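Peptidoglycan-recognition protein LB (Drosophila melanogaster, PDB 7NT0) cleaves the amide bond between N-acetylmuramoyl and L-alanine in bacterial peptidoglycan with a single zinc ion, probably acting as a scavenger that turns active peptidoglycan into inactive fragments. Local coordinates at residues 43-48 with 118-123. The protein carries 1 engineered substitution. Residues are numbered along the deposited sequence; the frame is centred on the assembly and turned at random.
Sequences IHHSYM and DWRTEL. With ZN (zinc ion), chain C; MLD (glcnac(beta1-4)-murnac(1,6-anhydro)-L-ala-gamma-D-glu-meso-a2pm-D-ala), chain D.
Beside the zinc site of this amidase, His45 at the end of strand 38-45 and the adjoining Tyr47 pack against Asp118, Trp119 and Arg120. The one hydrogen bond between the two segments runs from Trp119 N to His45 ND1, 3.0 Å long, almost straight at 178° and lying in the imidazole plane. His45 CG lies between its own backbone N and carbonyl carbon (chi1 76°), which swings the ring toward 118-123; the turn about CB-CG then brings ND1 to the amide. ND1 accepts from the amide, and the bond helps to fix the ring's rotation. CB of His45 rests 3.6 Å from Trp119 CD1. Further out, Tyr47 brings CE1 over the guanidinium face of Arg120, 3.7 Å from Arg120 CZ, with the two planes at 89°. Arg120 is held side-on by Asp118: NE gives to OD1 (2.9 Å) and NH2 to OD2 (2.7 Å). Arg120 N closes an Asx turn onto OD1 from the other face of the carboxylate. Replacing Arg120 by an alanine is likely to leave the Asp118 carboxylate without its salt-bridge mate and the edge of the Tyr47 ring without its cover. Next door, His44 ND1 binds zinc at 2.1 Å together with His154, Cys162 and OAM of the peptidoglycan fragment. Strand 38-45 runs between strands 110-115 and 149-153; the loop 118-123 leads from strand 110-115 to helix 126-142, and Trp119 reaches Leu167 on helix 165-171.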
# COMPACT_ATOMS: atom_id res chain seq x y z
N ILE A 43 -3.55 5.34 -2.23
CA ILE A 43 -2.95 5.37 -0.88
C ILE A 43 -3.97 4.89 0.14
O ILE A 43 -5.17 5.31 0.13
CB ILE A 43 -2.45 6.78 -0.57
CG1 ILE A 43 -1.48 7.29 -1.64
CG2 ILE A 43 -1.86 6.86 0.83
CD1 ILE A 43 -0.24 6.41 -1.83
N HIS A 44 -3.48 4.07 1.05
CA HIS A 44 -4.24 3.50 2.17
C HIS A 44 -3.49 3.78 3.46
O HIS A 44 -2.25 3.93 3.41
CB HIS A 44 -4.36 1.98 1.97
CG HIS A 44 -5.04 1.54 0.72
ND1 HIS A 44 -6.39 1.26 0.65
CD2 HIS A 44 -4.54 1.33 -0.53
CE1 HIS A 44 -6.68 0.86 -0.59
NE2 HIS A 44 -5.57 0.91 -1.33
N HIS A 45 -4.20 3.65 4.59
CA HIS A 45 -3.58 3.40 5.90
C HIS A 45 -4.05 2.04 6.39
O HIS A 45 -5.04 1.54 5.88
CB HIS A 45 -3.82 4.51 6.91
CG HIS A 45 -5.19 4.54 7.50
ND1 HIS A 45 -5.45 5.22 8.68
CD2 HIS A 45 -6.39 4.10 7.06
CE1 HIS A 45 -6.75 5.12 8.95
NE2 HIS A 45 -7.34 4.45 8.00
N SER A 46 -3.34 1.42 7.31
CA SER A 46 -3.77 0.09 7.81
C SER A 46 -4.90 0.24 8.82
O SER A 46 -5.72 -0.71 8.92
CB SER A 46 -2.62 -0.73 8.33
OG SER A 46 -2.00 -0.14 9.45
N TYR A 47 -4.87 1.32 9.62
CA TYR A 47 -5.78 1.60 10.77
C TYR A 47 -5.44 0.66 11.92
O TYR A 47 -5.04 1.11 13.00
CB TYR A 47 -7.24 1.47 10.31
CG TYR A 47 -8.25 1.72 11.39
CD1 TYR A 47 -8.36 2.94 12.01
CD2 TYR A 47 -9.12 0.70 11.77
CE1 TYR A 47 -9.33 3.16 12.98
CE2 TYR A 47 -10.11 0.90 12.72
CZ TYR A 47 -10.22 2.15 13.32
OH TYR A 47 -11.16 2.29 14.31
N MET A 48 -5.54 -0.65 11.66
CA MET A 48 -4.96 -1.73 12.49
C MET A 48 -4.27 -2.68 11.52
O MET A 48 -4.88 -3.07 10.54
CB MET A 48 -6.06 -2.50 13.22
CG MET A 48 -6.79 -1.65 14.19
SD MET A 48 -5.95 -1.65 15.77
CE MET A 48 -6.29 -3.32 16.29
N ASP A 118 -2.42 4.14 11.93
CA ASP A 118 -3.71 4.88 11.98
C ASP A 118 -3.41 6.36 11.71
O ASP A 118 -2.87 6.99 12.60
CB ASP A 118 -4.38 4.69 13.33
CG ASP A 118 -5.58 5.61 13.56
OD1 ASP A 118 -6.14 6.13 12.55
OD2 ASP A 118 -5.99 5.74 14.77
N TRP A 119 -3.75 6.87 10.53
CA TRP A 119 -3.35 8.23 10.09
C TRP A 119 -4.62 9.09 9.91
O TRP A 119 -4.63 10.03 9.07
CB TRP A 119 -2.47 8.13 8.84
CG TRP A 119 -1.26 7.28 9.09
CD1 TRP A 119 -0.95 6.11 8.46
CD2 TRP A 119 -0.27 7.42 10.12
NE1 TRP A 119 0.20 5.59 8.94
CE2 TRP A 119 0.59 6.30 10.02
CE3 TRP A 119 -0.01 8.38 11.12
CZ2 TRP A 119 1.69 6.14 10.85
CZ3 TRP A 119 1.05 8.18 11.96
CH2 TRP A 119 1.89 7.08 11.83
N ARG A 120 -5.63 8.82 10.72
CA ARG A 120 -6.87 9.66 10.77
C ARG A 120 -6.54 11.08 11.25
O ARG A 120 -7.06 12.01 10.66
CB ARG A 120 -7.87 8.99 11.71
CG ARG A 120 -8.62 7.82 11.09
CD ARG A 120 -9.58 7.21 12.10
NE ARG A 120 -8.83 6.80 13.27
CZ ARG A 120 -9.34 6.56 14.47
NH1 ARG A 120 -10.66 6.66 14.66
NH2 ARG A 120 -8.55 6.18 15.44
N THR A 121 -5.72 11.25 12.28
CA THR A 121 -5.45 12.56 12.92
C THR A 121 -3.97 12.86 12.95
O THR A 121 -3.62 14.04 12.82
CB THR A 121 -6.08 12.64 14.31
OG1 THR A 121 -5.52 11.58 15.07
CG2 THR A 121 -7.58 12.52 14.25
N GLU A 122 -3.11 11.86 13.05
CA GLU A 122 -1.64 12.07 13.11
C GLU A 122 -1.09 11.96 11.69
O GLU A 122 -1.68 11.24 10.87
CB GLU A 122 -0.95 11.02 13.98
CG GLU A 122 -1.49 10.89 15.38
CD GLU A 122 -0.91 9.67 16.05
OE1 GLU A 122 0.35 9.73 16.27
OE2 GLU A 122 -1.68 8.62 16.24
N LEU A 123 -0.04 12.69 11.42
CA LEU A 123 0.69 12.65 10.14
C LEU A 123 1.74 11.56 10.28
O LEU A 123 2.45 11.52 11.26
CB LEU A 123 1.37 13.99 9.90
CG LEU A 123 1.97 14.20 8.50
CD1 LEU A 123 0.92 14.19 7.41
CD2 LEU A 123 2.75 15.51 8.48
ZN ZN C . -7.84 1.53 2.11
CAI MLD D . -7.40 -0.55 4.64
CAL MLD D . -7.88 -1.05 3.34
OAM MLD D . -8.41 -0.27 2.58
N MLD D . -7.76 -2.36 3.16
CA MLD D . -8.08 -2.98 1.89
CB MLD D . -7.24 -4.23 1.69
C MLD D . -9.56 -3.32 1.73
O MLD D . -10.15 -3.96 2.59
NAN MLD D . -10.13 -2.90 0.62
CAO MLD D . -11.30 -3.53 0.06
CAP MLD D . -12.45 -2.52 -0.19
OBA MLD D . -13.56 -2.86 0.18
OAQ MLD D . -12.20 -1.39 -0.68
CBB MLD D . -10.83 -4.33 -1.13
CBC MLD D . -11.74 -5.45 -1.47
CBD MLD D . -11.26 -6.04 -2.77
OBE MLD D . -10.72 -5.36 -3.66
NBF MLD D . -11.48 -7.35 -2.87
CBG MLD D . -11.21 -8.03 -4.11
CBH MLD D . -12.20 -7.59 -5.21
OBI MLD D . -13.31 -7.19 -4.89
NBJ MLD D . -11.78 -7.55 -6.49
CBK MLD D . -12.63 -7.14 -7.62
CBL MLD D . -12.60 -8.20 -8.71
CBM MLD D . -12.25 -5.81 -8.31
OBO MLD D . -11.05 -5.57 -8.53
OBN MLD D . -13.17 -5.08 -8.70
CBP MLD D . -11.24 -9.51 -3.73
CBQ MLD D . -10.22 -10.27 -4.51
CBR MLD D . -10.01 -11.72 -4.10
CBS MLD D . -8.97 -12.42 -4.96
CBT MLD D . -7.57 -11.81 -4.71
OBV MLD D . -7.07 -11.93 -3.58
OBU MLD D . -7.02 -11.30 -5.69
NBW MLD D . -9.33 -12.27 -6.39